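Acetylene hydratase (PDB 2E7Z) catalyses the hydration of acetylene to acetaldehyde, using a tungsten-bis(molybdopterin guanine dinucleotide) cofactor and a [4Fe-4S] cluster. Local coordinates at residues A[40-43]-A[44-48]; A[363-366]-A[367-370]; A[380-384]-A[385-389]; A[478-481]-A[482-485]; A[713-717]-A[718-722]. All coordinates share one frame; numbering follows the deposited sequence.

How the interactions relate
Interactions 1 and 5 touch the same molybdopterin guanine dinucleotide at two places, K45 at the pterin and R717 at the diphosphate and guanine, with about 14 Å between their nearest atoms. The tungsten lies about 12 Å from the side chain of K45 and about 8 Å from that of R717. Interaction 3 also approaches the tungsten, the side chain of M384 being about 11 Å from it. Interactions 2 and 3 pack on each other, centres about 11 Å apart: OE2 of E369 lies 3.6 Å from CE1 of Y380, and CB of M365 meets CE1 of F387. Interaction 4 lies farther out, its centre about 18 Å from that of interaction 1.

Interaction 1: residues A[40-43]-A[44-48]; sequences NSIC and MKSVN. With SF4 (iron/sulfur cluster), chain D; MGD (2-amino-5,6-dimercapto-7-methyl-3,7,8a,9-tetrahydro-8-oxa-1,3,9,10-tetraaza-anthracen-4-one guanosine dinucleotide), chain F.
C43 and K45 meet beside the iron-sulfur cluster. The sulfur SG of C43 binds iron FE1 at 2.3 Å, and NZ of K45 lies 3.3 Å from that SG. C43 also occupies the N-cap position of helix 44-47: its carbonyl O receives N of V47 at 2.9 Å almost in line with the carbonyl bond (164°), and N of S46 adds a weak bond, so the first turn is tied to a cluster ligand. The packing is tightest toward the cluster. CG1 of I42 presses on CB of S46 at 3.5 Å, closer than carbons usually come, and this CB lies 3.5 Å from the sulfide S4, a place suited to a side chain as small as serine. Away from the cluster the contact slackens: CD1 of I42 and CG2 of the solvent-exposed V47 cross at about a right angle, 4.0 Å apart. The helix end is closed by N and ND2 of N48, which reach O of M44 from opposite faces. Bends at chi3 (-63°) and chi4 (-61°) curl the lysine round, bringing NZ within 2.9 Å of N19 of the pterin, while the backbone O of D605 accepts a hydrogen bond from it. A lysine between thiolate and pterin would probably offset the negative charge of the cluster; in redox-active relatives such a bridge is a plausible path for electrons, although the reaction here needs no net transfer.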
# COMPACT_ATOMS: atom_id res chain seq x y z
N ASN A 40 -19.85 -12.60 9.71
CA ASN A 40 -18.76 -12.88 10.65
C ASN A 40 -17.44 -12.24 10.24
O ASN A 40 -16.36 -12.77 10.54
CB ASN A 40 -18.61 -14.40 10.83
CG ASN A 40 -19.94 -15.08 11.00
OD1 ASN A 40 -20.31 -15.98 10.23
ND2 ASN A 40 -20.70 -14.62 11.99
N SER A 41 -17.54 -11.10 9.56
CA SER A 41 -16.34 -10.37 9.16
C SER A 41 -16.07 -9.18 10.09
O SER A 41 -16.41 -8.03 9.79
CB SER A 41 -16.42 -9.94 7.69
OG SER A 41 -16.55 -11.06 6.80
N ILE A 42 -15.48 -9.47 11.24
CA ILE A 42 -14.91 -8.46 12.12
C ILE A 42 -13.74 -9.06 12.88
O ILE A 42 -13.77 -10.26 13.20
CB ILE A 42 -15.96 -7.85 13.09
CG1 ILE A 42 -15.43 -6.52 13.64
CG2 ILE A 42 -16.32 -8.84 14.22
CD1 ILE A 42 -16.42 -5.68 14.40
N CYS A 43 -12.72 -8.26 13.16
CA CYS A 43 -11.52 -8.77 13.87
C CYS A 43 -11.28 -7.98 15.15
O CYS A 43 -12.00 -7.03 15.43
CB CYS A 43 -10.30 -8.68 12.95
SG CYS A 43 -9.67 -6.99 12.78
N MET A 44 -10.28 -8.39 15.94
CA MET A 44 -10.00 -7.74 17.20
C MET A 44 -9.68 -6.26 17.04
O MET A 44 -9.99 -5.48 17.92
CB MET A 44 -8.88 -8.46 17.98
CG MET A 44 -7.58 -8.54 17.20
SD MET A 44 -6.29 -9.34 18.17
CE MET A 44 -6.85 -11.05 18.26
N LYS A 45 -9.07 -5.87 15.92
CA LYS A 45 -8.72 -4.45 15.73
C LYS A 45 -9.96 -3.59 15.67
O LYS A 45 -9.99 -2.49 16.22
CB LYS A 45 -7.85 -4.25 14.47
CG LYS A 45 -6.53 -5.03 14.58
CD LYS A 45 -5.60 -4.83 13.39
CE LYS A 45 -6.18 -5.33 12.08
NZ LYS A 45 -6.47 -6.80 12.11
N SER A 46 -10.99 -4.12 15.00
CA SER A 46 -12.26 -3.42 14.89
C SER A 46 -13.10 -3.50 16.16
O SER A 46 -13.66 -2.50 16.61
CB SER A 46 -13.06 -3.97 13.72
OG SER A 46 -14.14 -3.12 13.41
N VAL A 47 -13.19 -4.70 16.73
CA VAL A 47 -13.95 -4.90 17.97
C VAL A 47 -13.49 -3.93 19.04
O VAL A 47 -14.30 -3.40 19.82
CB VAL A 47 -13.79 -6.34 18.50
CG1 VAL A 47 -14.31 -6.46 19.95
CG2 VAL A 47 -14.53 -7.28 17.57
N ASN A 48 -12.19 -3.69 19.08
CA ASN A 48 -11.59 -2.85 20.10
C ASN A 48 -11.24 -1.46 19.61
O ASN A 48 -10.49 -0.74 20.25
CB ASN A 48 -10.36 -3.54 20.67
CG ASN A 48 -10.72 -4.83 21.39
OD1 ASN A 48 -11.35 -4.80 22.45
ND2 ASN A 48 -10.32 -5.96 20.83
FE1 SF4 D . -10.54 -6.11 10.84
FE2 SF4 D . -11.59 -3.71 10.21
FE3 SF4 D . -11.91 -5.82 8.54
FE4 SF4 D . -9.51 -4.65 8.78
S1 SF4 D . -11.35 -3.66 7.93
S2 SF4 D . -9.93 -6.94 8.76
S3 SF4 D . -9.50 -4.04 11.01
S4 SF4 D . -12.75 -5.66 10.69
PB MGD F . 2.31 -10.56 5.78
O1B MGD F . 1.41 -10.99 6.91
O2B MGD F . 3.35 -9.51 6.04
O3B MGD F . 1.43 -10.03 4.54
O3A MGD F . -0.86 -9.23 3.98
PA MGD F . 0.03 -10.56 3.96
O1A MGD F . 0.32 -10.89 2.52
O2A MGD F . -0.67 -11.60 4.82
O5' MGD F . 3.04 -11.88 5.20
C5' MGD F . 2.21 -12.97 4.88
C4' MGD F . 3.05 -14.09 4.29
O4' MGD F . 3.84 -13.59 3.20
C3' MGD F . 4.02 -14.66 5.32
O3' MGD F . 3.60 -15.99 5.66
C2' MGD F . 5.36 -14.66 4.63
O2' MGD F . 6.10 -15.87 4.78
C1' MGD F . 4.97 -14.44 3.18
N9 MGD F . 6.07 -13.93 2.34
C8 MGD F . 7.05 -13.08 2.68
N7 MGD F . 7.89 -12.82 1.65
C5 MGD F . 7.44 -13.57 0.61
C6 MGD F . 7.83 -13.80 -0.80
O6 MGD F . 8.86 -13.26 -1.27
N1 MGD F . 7.07 -14.62 -1.54
C2 MGD F . 5.97 -15.24 -1.06
N2 MGD F . 5.26 -16.04 -1.89
N3 MGD F . 5.55 -15.07 0.22
C4 MGD F . 6.23 -14.27 1.06
C10 MGD F . -0.39 -7.92 3.66
C11 MGD F . -1.58 -7.03 4.00
O11 MGD F . -2.04 -7.34 5.33
C12 MGD F . -1.30 -5.55 3.85
S12 MGD F . -0.26 -5.00 2.63
C13 MGD F . -1.86 -4.65 4.67
S13 MGD F . -1.70 -2.97 4.44
C14 MGD F . -2.62 -5.08 5.88
N15 MGD F . -1.78 -5.01 7.07
C16 MGD F . -2.23 -5.62 8.19
C17 MGD F . -1.72 -5.32 9.55
O17 MGD F . -0.81 -4.47 9.72
N18 MGD F . -2.24 -5.99 10.58
C19 MGD F . -3.21 -6.93 10.43
N19 MGD F . -3.68 -7.55 11.53
N20 MGD F . -3.72 -7.27 9.22
C21 MGD F . -3.27 -6.66 8.10
N22 MGD F . -3.77 -7.00 6.90
C23 MGD F . -3.14 -6.52 5.69

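Interaction 2: residues A[363-366]-A[367-370]; sequences TGMS and ALEE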
# COMPACT_ATOMS: atom_id res chain seq x y z
N THR A 363 5.76 12.03 -15.61
CA THR A 363 6.48 11.84 -16.88
C THR A 363 6.42 10.38 -17.31
O THR A 363 6.15 10.06 -18.48
CB THR A 363 7.94 12.27 -16.74
OG1 THR A 363 7.98 13.67 -16.53
CG2 THR A 363 8.77 11.87 -17.98
N GLY A 364 6.70 9.47 -16.39
CA GLY A 364 6.67 8.04 -16.73
C GLY A 364 5.31 7.53 -17.15
O GLY A 364 5.22 6.61 -17.98
N MET A 365 4.25 8.11 -16.61
CA MET A 365 2.90 7.66 -16.88
C MET A 365 2.30 8.40 -18.10
O MET A 365 1.18 8.08 -18.54
CB MET A 365 2.03 7.85 -15.61
CG MET A 365 2.54 7.09 -14.38
SD MET A 365 2.39 5.32 -14.59
CE MET A 365 0.63 5.13 -14.30
N SER A 366 3.05 9.33 -18.68
CA SER A 366 2.45 10.26 -19.64
C SER A 366 1.93 9.57 -20.91
O SER A 366 0.96 10.04 -21.49
CB SER A 366 3.40 11.39 -19.99
OG SER A 366 4.55 10.85 -20.58
N ALA A 367 2.54 8.46 -21.31
CA ALA A 367 2.04 7.74 -22.49
C ALA A 367 0.62 7.18 -22.27
O ALA A 367 -0.04 6.78 -23.24
CB ALA A 367 2.98 6.63 -22.88
N LEU A 368 0.14 7.17 -21.03
CA LEU A 368 -1.21 6.70 -20.74
C LEU A 368 -2.28 7.80 -20.72
O LEU A 368 -3.47 7.49 -20.59
CB LEU A 368 -1.26 5.91 -19.43
CG LEU A 368 -0.24 4.76 -19.31
CD1 LEU A 368 -0.34 4.19 -17.95
CD2 LEU A 368 -0.48 3.66 -20.35
N GLU A 369 -1.87 9.05 -20.91
CA GLU A 369 -2.80 10.19 -20.86
C GLU A 369 -3.90 10.10 -21.91
O GLU A 369 -5.09 10.07 -21.59
CB GLU A 369 -2.04 11.51 -20.97
CG GLU A 369 -1.29 11.86 -19.68
CD GLU A 369 -0.24 12.95 -19.86
OE1 GLU A 369 -0.29 13.67 -20.89
OE2 GLU A 369 0.65 13.08 -18.97
N GLU A 370 -3.50 10.06 -23.17
CA GLU A 370 -4.47 10.02 -24.26
C GLU A 370 -5.34 8.75 -24.20
O GLU A 370 -6.56 8.84 -24.38
CB GLU A 370 -3.79 10.18 -25.63
CG GLU A 370 -3.08 11.52 -25.80
CD GLU A 370 -3.96 12.71 -25.42
OE1 GLU A 370 -5.00 12.90 -26.08
OE2 GLU A 370 -3.61 13.44 -24.45
O HOH W 1 5.09 7.43 -20.61
O HOH W 2 -0.61 10.32 -23.88
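M365 and L368 are joined through the backbone, in a run of tight turns that carries the chain from the weakly bonded helix near 363-365 into helix 369-376. N of L368 binds O of M365 at 2.8 Å, and N of E369 binds O of S366 at 3.1 Å, each donor three residues beyond its acceptor. Both donors sit above the carbonyl plane, by 36° and 58°, consistent with the tight winding. Water completes the junction: one molecule links O of G364 to N of A367, and a second accepts from N of E370 and donates to O of S366. S366 suits this bend because its short hydroxyl adds a second donor to O of T363, beside its own backbone N. With chi1 at 62°, OG is folded over its own main chain and gives a 2.8 Å hydrogen bond to O of T363, from the same face as N of S366. On another flank the carboxylate of E369, its chain extended beyond CG, lies along the serine, with OE2 3.4 Å from CB of S366. The apolar contact is made by M365, whose twice-bent flexible chain brings CE to 3.9 Å from CD1 of L368. These two side chains both rest on R147 of helix 140-150, E369 leans on K379 and Y380 of the following loop, and O of L368 bonds to OG of S372 in helix 369-376.

Interaction 3: residues A[380-384]-A[385-389]; sequences YFHNM and GAFMA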
# COMPACT_ATOMS: atom_id res chain seq x y z
N TYR A 380 -5.89 12.29 -16.68
CA TYR A 380 -5.03 11.92 -15.57
C TYR A 380 -5.82 11.01 -14.64
O TYR A 380 -6.45 11.47 -13.69
CB TYR A 380 -4.55 13.17 -14.81
CG TYR A 380 -3.65 14.04 -15.64
CD1 TYR A 380 -2.30 13.74 -15.78
CD2 TYR A 380 -4.15 15.17 -16.30
CE1 TYR A 380 -1.46 14.54 -16.51
CE2 TYR A 380 -3.31 15.98 -17.07
CZ TYR A 380 -1.97 15.64 -17.16
OH TYR A 380 -1.08 16.41 -17.86
N PHE A 381 -5.78 9.70 -14.90
CA PHE A 381 -6.58 8.72 -14.19
C PHE A 381 -5.75 8.36 -12.99
O PHE A 381 -4.74 7.67 -13.09
CB PHE A 381 -6.82 7.53 -15.13
CG PHE A 381 -7.49 6.34 -14.49
CD1 PHE A 381 -8.30 6.43 -13.37
CD2 PHE A 381 -7.34 5.08 -15.09
CE1 PHE A 381 -8.90 5.30 -12.83
CE2 PHE A 381 -7.95 3.94 -14.57
CZ PHE A 381 -8.74 4.05 -13.44
N HIS A 382 -6.16 8.87 -11.83
CA HIS A 382 -5.46 8.64 -10.56
C HIS A 382 -5.91 7.27 -10.07
O HIS A 382 -6.76 7.17 -9.19
CB HIS A 382 -5.82 9.74 -9.56
CG HIS A 382 -5.05 9.64 -8.28
ND1 HIS A 382 -5.53 8.97 -7.18
CD2 HIS A 382 -3.84 10.15 -7.93
CE1 HIS A 382 -4.66 9.09 -6.19
NE2 HIS A 382 -3.62 9.79 -6.62
N ASN A 383 -5.34 6.23 -10.66
CA ASN A 383 -5.77 4.86 -10.36
C ASN A 383 -5.09 4.34 -9.09
O ASN A 383 -3.89 4.04 -9.09
CB ASN A 383 -5.45 4.03 -11.60
CG ASN A 383 -6.07 2.61 -11.60
OD1 ASN A 383 -5.64 1.79 -12.40
ND2 ASN A 383 -7.06 2.34 -10.75
N MET A 384 -5.89 4.27 -8.02
CA MET A 384 -5.48 3.85 -6.66
C MET A 384 -4.61 4.93 -6.02
O MET A 384 -5.10 5.68 -5.18
CB MET A 384 -4.82 2.45 -6.65
CG MET A 384 -5.56 1.36 -7.47
SD MET A 384 -7.33 1.18 -7.10
CE MET A 384 -7.22 0.12 -5.64
N GLY A 385 -3.35 5.04 -6.47
CA GLY A 385 -2.44 6.12 -6.04
C GLY A 385 -1.54 6.34 -7.23
O GLY A 385 -1.05 5.36 -7.79
N ALA A 386 -1.38 7.59 -7.68
CA ALA A 386 -0.71 7.82 -8.95
C ALA A 386 -0.04 9.16 -9.01
O ALA A 386 -0.38 10.09 -8.26
CB ALA A 386 -1.70 7.67 -10.13
N PHE A 387 0.89 9.24 -9.95
CA PHE A 387 1.63 10.48 -10.26
C PHE A 387 2.41 10.84 -9.01
O PHE A 387 2.13 11.83 -8.30
CB PHE A 387 0.72 11.60 -10.77
CG PHE A 387 -0.33 11.11 -11.73
CD1 PHE A 387 0.03 10.43 -12.88
CD2 PHE A 387 -1.69 11.32 -11.51
CE1 PHE A 387 -0.92 9.94 -13.77
CE2 PHE A 387 -2.66 10.86 -12.43
CZ PHE A 387 -2.25 10.16 -13.56
N MET A 388 3.38 10.00 -8.70
CA MET A 388 4.01 10.01 -7.39
C MET A 388 5.48 10.32 -7.43
O MET A 388 6.25 9.82 -8.29
CB MET A 388 3.83 8.65 -6.70
CG MET A 388 2.39 8.13 -6.70
SD MET A 388 2.18 6.61 -5.74
CE MET A 388 2.77 5.36 -6.91
N ALA A 389 5.91 11.09 -6.44
CA ALA A 389 7.33 11.25 -6.21
C ALA A 389 7.91 9.96 -5.67
O ALA A 389 7.30 9.27 -4.86
CB ALA A 389 7.59 12.40 -5.20
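H382 lays its imidazole against the backbone of G385 and A386, where the chain doubles back on itself. Its CB comes no nearer to 385-389 than 4.4 Å, at CE2 of F387. From there CG is carried away from the backbone N (chi1 -175°), turning the ring toward the returning arm of the loop. CD2 then meets CB of A386 at 3.9 Å and O of A386 at 3.5 Å, CE1 rests 3.7 Å from CA of G385, and NE2, at the tip, is 3.3 Å from N of A386, which lies over one face of the ring. Glycine and alanine suit this place, being slim enough to let a flat ring close on the main chain. H382 is itself the centre of an inverse gamma turn, and a weak bond from N of G385 to O of N383 at 2.9 Å marks the reversal beyond it; the two arms run 148° apart. The whole loop joins helices 369-376 and 391-400 and carries M384 to about 9 Å from the side chain of the active-site residue D10. With an alanine in place of H382, the backbone at G385 and A386 would probably lose its flat cover and a gap would open inside the bend. Farther out, Y380 turns its edge to the face of F387 in a T-shaped stack, centroids 5.8 Å apart and planes at 85°, while CB of A386 covers the other face of F387.

Interaction 4: residues A[478-481]-A[482-485]; sequences SQQV and VEPA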
# COMPACT_ATOMS: atom_id res chain seq x y z
N SER A 478 -20.51 4.53 4.59
CA SER A 478 -20.18 4.47 6.00
C SER A 478 -20.92 5.56 6.75
O SER A 478 -20.75 6.74 6.45
CB SER A 478 -18.68 4.66 6.19
OG SER A 478 -18.35 4.33 7.52
N GLN A 479 -21.72 5.18 7.73
CA GLN A 479 -22.41 6.17 8.55
C GLN A 479 -21.53 6.67 9.66
O GLN A 479 -20.70 5.91 10.20
CB GLN A 479 -23.69 5.55 9.12
CG GLN A 479 -24.67 5.09 8.05
CD GLN A 479 -25.96 4.64 8.68
OE1 GLN A 479 -26.02 3.62 9.35
NE2 GLN A 479 -26.99 5.46 8.52
N GLN A 480 -21.74 7.94 10.02
CA GLN A 480 -21.11 8.54 11.18
C GLN A 480 -21.75 8.03 12.48
O GLN A 480 -22.97 8.16 12.64
CB GLN A 480 -21.25 10.04 11.11
CG GLN A 480 -20.50 10.77 12.18
CD GLN A 480 -20.51 12.27 12.00
OE1 GLN A 480 -21.09 12.79 11.04
NE2 GLN A 480 -19.86 12.97 12.91
N VAL A 481 -20.95 7.51 13.41
CA VAL A 481 -21.51 7.01 14.66
C VAL A 481 -21.65 8.12 15.71
O VAL A 481 -22.71 8.29 16.34
CB VAL A 481 -20.73 5.79 15.20
CG1 VAL A 481 -21.43 5.24 16.43
CG2 VAL A 481 -20.64 4.72 14.13
N VAL A 482 -20.57 8.87 15.92
CA VAL A 482 -20.54 9.97 16.89
C VAL A 482 -19.84 11.19 16.31
O VAL A 482 -19.18 11.12 15.28
CB VAL A 482 -19.86 9.57 18.26
CG1 VAL A 482 -20.61 8.44 18.97
CG2 VAL A 482 -18.39 9.20 18.05
N GLU A 483 -20.01 12.34 16.95
CA GLU A 483 -19.24 13.52 16.62
C GLU A 483 -17.79 13.28 17.04
O GLU A 483 -17.54 12.56 18.01
CB GLU A 483 -19.81 14.74 17.37
CG GLU A 483 -21.18 15.22 16.86
CD GLU A 483 -21.16 15.80 15.45
OE1 GLU A 483 -20.10 16.30 14.99
OE2 GLU A 483 -22.23 15.78 14.79
N PRO A 484 -16.83 13.90 16.33
CA PRO A 484 -15.44 13.71 16.75
C PRO A 484 -15.17 14.23 18.16
O PRO A 484 -15.70 15.26 18.58
CB PRO A 484 -14.63 14.52 15.73
CG PRO A 484 -15.60 15.21 14.84
CD PRO A 484 -16.98 14.72 15.12
N ALA A 485 -14.30 13.52 18.86
CA ALA A 485 -13.91 13.93 20.22
C ALA A 485 -13.05 15.18 20.20
O ALA A 485 -12.34 15.46 19.23
CB ALA A 485 -13.20 12.80 20.93
O HOH W 3 -19.56 15.88 12.58
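A side-chain-to-backbone hydrogen bond between Q480 and V482 spans a local bend at the protein surface, in the loop that follows strand 474-476 and precedes helix 491-501. NE2 of Q480 donates to O of V482 at 3.1 Å with a fairly straight N-H (157°). The acceptor lies in the plane of the glutamine amide, whereas the donor stands 46° above the plane of the V482 carbonyl. Q480 reaches this far because its chain is stretched, CG trans to the backbone N (chi1 -173°) and the next bond trans as well; a glutamine has both the length and the N-H to span two residues. The same NE2 gives another hydrogen bond to a water at 2.9 Å. That water also donates to OE1 of E483, at a doubtfully short 2.5 Å, and so bridges amide and carboxylate, NE2 of Q480 and OE1 of E483 being 3.9 Å apart. Helical angles at V481 interrupt an otherwise extended course; from E483 to A485 the backbone is polyproline II, the conformation that P484 itself adopts and favours in the residue before it. CD of P484 lies 4.0 Å from NE2 of Q480. The two valines turn to the protein instead, CG1 of V481 lying 4.2 Å from CG1 of V482. V481 packs on V4, A17 and V19 of strands 2-5 and 14-19, near the N-terminus, and V482 on V19 and on R53 of helix 49-53. Close by lie two cofactor-binding residues, D457 beside P484 and R462 near Q480.

Interaction 5: residues A[713-717]-A[718-722]; sequences LPNLR and GGILA. With MGD (2-amino-5,6-dimercapto-7-methyl-3,7,8a,9-tetrahydro-8-oxa-1,3,9,10-tetraaza-anthracen-4-one guanosine dinucleotide), chain F.
The corner at G718 and G719, by which the chain enters strand 720-726 beside the cofactor, is braced by N715. ND2 of N715 donates to O of G718 at 2.7 Å, and the acceptor lies in the plane of the amide. OD1 of the same group takes N of K298, so both ends of the amide are employed and its rotation is fixed. CG trans to the backbone N (chi1 167°) points the amide at the corner. Both glycines have positive phi, which glycine tolerates readily, and a CB at G719 would collide with OD1 of N715. I720 slides past the asparagine in the opposite direction, with CG1 3.4 Å from ND2 and CD1 3.3 Å from O of N715. Strand 720-726 joins the mixed sheet next to strand 596-600, G718 and I720 both pairing with L598; as that neighbour falls largely in the dinucleotide-binding family of the double-psi barrel clan, the corner probably belongs to the same domain. With an alanine at N715, the carbonyl of G718 and the amide of K298 would probably both be left without their mate, and the glycine corner would be freer to turn. R717 stretches along the guanine, with CD 3.7 Å from N7 of the cofactor. Its guanidinium meets the diphosphate edge-on: NH2 donates to O2B at 3.2 Å, and NH1 has a weak bond to OG of S293.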
# COMPACT_ATOMS: atom_id res chain seq x y z
N LEU A 713 11.12 1.18 -6.01
CA LEU A 713 10.67 0.77 -4.68
C LEU A 713 11.70 -0.17 -4.07
O LEU A 713 12.44 -0.83 -4.81
CB LEU A 713 9.28 0.12 -4.75
CG LEU A 713 9.06 -1.08 -5.68
CD1 LEU A 713 9.54 -2.37 -5.04
CD2 LEU A 713 7.58 -1.22 -6.06
N PRO A 714 11.80 -0.21 -2.74
CA PRO A 714 12.79 -1.04 -2.09
C PRO A 714 12.40 -2.52 -1.95
O PRO A 714 11.23 -2.87 -1.76
CB PRO A 714 12.91 -0.39 -0.70
CG PRO A 714 11.50 0.09 -0.43
CD PRO A 714 11.04 0.62 -1.78
N ASN A 715 13.42 -3.36 -2.00
CA ASN A 715 13.27 -4.78 -1.80
C ASN A 715 13.24 -5.07 -0.28
O ASN A 715 14.16 -4.64 0.46
CB ASN A 715 14.43 -5.47 -2.50
CG ASN A 715 14.56 -6.93 -2.11
OD1 ASN A 715 14.02 -7.81 -2.79
ND2 ASN A 715 15.28 -7.19 -1.03
N LEU A 716 12.22 -5.81 0.17
CA LEU A 716 12.00 -6.15 1.59
C LEU A 716 11.83 -7.65 1.83
O LEU A 716 11.89 -8.11 2.98
CB LEU A 716 10.70 -5.50 2.11
CG LEU A 716 10.81 -4.12 2.69
CD1 LEU A 716 11.03 -3.07 1.57
CD2 LEU A 716 9.56 -3.83 3.54
N ARG A 717 11.56 -8.39 0.76
CA ARG A 717 11.09 -9.76 0.87
C ARG A 717 12.04 -10.65 0.08
O ARG A 717 11.94 -10.75 -1.15
CB ARG A 717 9.64 -9.86 0.39
CG ARG A 717 8.68 -9.19 1.34
CD ARG A 717 7.23 -9.25 0.87
NE ARG A 717 6.41 -8.51 1.82
CZ ARG A 717 5.49 -9.01 2.64
NH1 ARG A 717 5.10 -10.30 2.58
NH2 ARG A 717 4.92 -8.22 3.52
N GLY A 718 12.97 -11.26 0.81
CA GLY A 718 14.11 -11.95 0.22
C GLY A 718 15.12 -10.92 -0.25
O GLY A 718 14.92 -9.72 -0.08
N GLY A 719 16.22 -11.39 -0.81
CA GLY A 719 17.14 -10.52 -1.55
C GLY A 719 18.06 -9.68 -0.71
O GLY A 719 18.80 -8.85 -1.24
N ILE A 720 18.02 -9.93 0.59
CA ILE A 720 18.85 -9.22 1.57
C ILE A 720 19.37 -10.26 2.55
O ILE A 720 18.61 -11.13 2.97
CB ILE A 720 18.04 -8.15 2.36
CG1 ILE A 720 17.59 -6.99 1.48
CG2 ILE A 720 18.82 -7.60 3.54
CD1 ILE A 720 16.56 -6.11 2.24
N LEU A 721 20.64 -10.15 2.93
CA LEU A 721 21.22 -11.02 3.93
C LEU A 721 21.27 -10.32 5.28
O LEU A 721 21.39 -9.07 5.38
CB LEU A 721 22.62 -11.48 3.48
CG LEU A 721 22.65 -12.38 2.24
CD1 LEU A 721 24.03 -12.35 1.58
CD2 LEU A 721 22.20 -13.81 2.56
N ALA A 722 21.16 -11.13 6.33
CA ALA A 722 21.15 -10.65 7.71
C ALA A 722 21.91 -11.58 8.65
O ALA A 722 22.06 -12.78 8.38
CB ALA A 722 19.72 -10.45 8.19
PB MGD F . 2.31 -10.56 5.78
O1B MGD F . 1.41 -10.99 6.91
O2B MGD F . 3.35 -9.51 6.04
O3B MGD F . 1.43 -10.03 4.54
O3A MGD F . -0.86 -9.23 3.98
PA MGD F . 0.03 -10.56 3.96
O1A MGD F . 0.32 -10.89 2.52
O2A MGD F . -0.67 -11.60 4.82
O5' MGD F . 3.04 -11.88 5.20
C5' MGD F . 2.21 -12.97 4.88
C4' MGD F . 3.05 -14.09 4.29
O4' MGD F . 3.84 -13.59 3.20
C3' MGD F . 4.02 -14.66 5.32
O3' MGD F . 3.60 -15.99 5.66
C2' MGD F . 5.36 -14.66 4.63
O2' MGD F . 6.10 -15.87 4.78
C1' MGD F . 4.97 -14.44 3.18
N9 MGD F . 6.07 -13.93 2.34
C8 MGD F . 7.05 -13.08 2.68
N7 MGD F . 7.89 -12.82 1.65
C5 MGD F . 7.44 -13.57 0.61
C6 MGD F . 7.83 -13.80 -0.80
O6 MGD F . 8.86 -13.26 -1.27
N1 MGD F . 7.07 -14.62 -1.54
C2 MGD F . 5.97 -15.24 -1.06
N2 MGD F . 5.26 -16.04 -1.89
N3 MGD F . 5.55 -15.07 0.22
C4 MGD F . 6.23 -14.27 1.06
C10 MGD F . -0.39 -7.92 3.66
C11 MGD F . -1.58 -7.03 4.00
O11 MGD F . -2.04 -7.34 5.33
C12 MGD F . -1.30 -5.55 3.85
S12 MGD F . -0.26 -5.00 2.63
C13 MGD F . -1.86 -4.65 4.67
S13 MGD F . -1.70 -2.97 4.44
C14 MGD F . -2.62 -5.08 5.88
N15 MGD F . -1.78 -5.01 7.07
C16 MGD F . -2.23 -5.62 8.19
C17 MGD F . -1.72 -5.32 9.55
O17 MGD F . -0.81 -4.47 9.72
N18 MGD F . -2.24 -5.99 10.58
C19 MGD F . -3.21 -6.93 10.43
N19 MGD F . -3.68 -7.55 11.53
N20 MGD F . -3.72 -7.27 9.22
C21 MGD F . -3.27 -6.66 8.10
N22 MGD F . -3.77 -7.00 6.90
C23 MGD F . -3.14 -6.52 5.69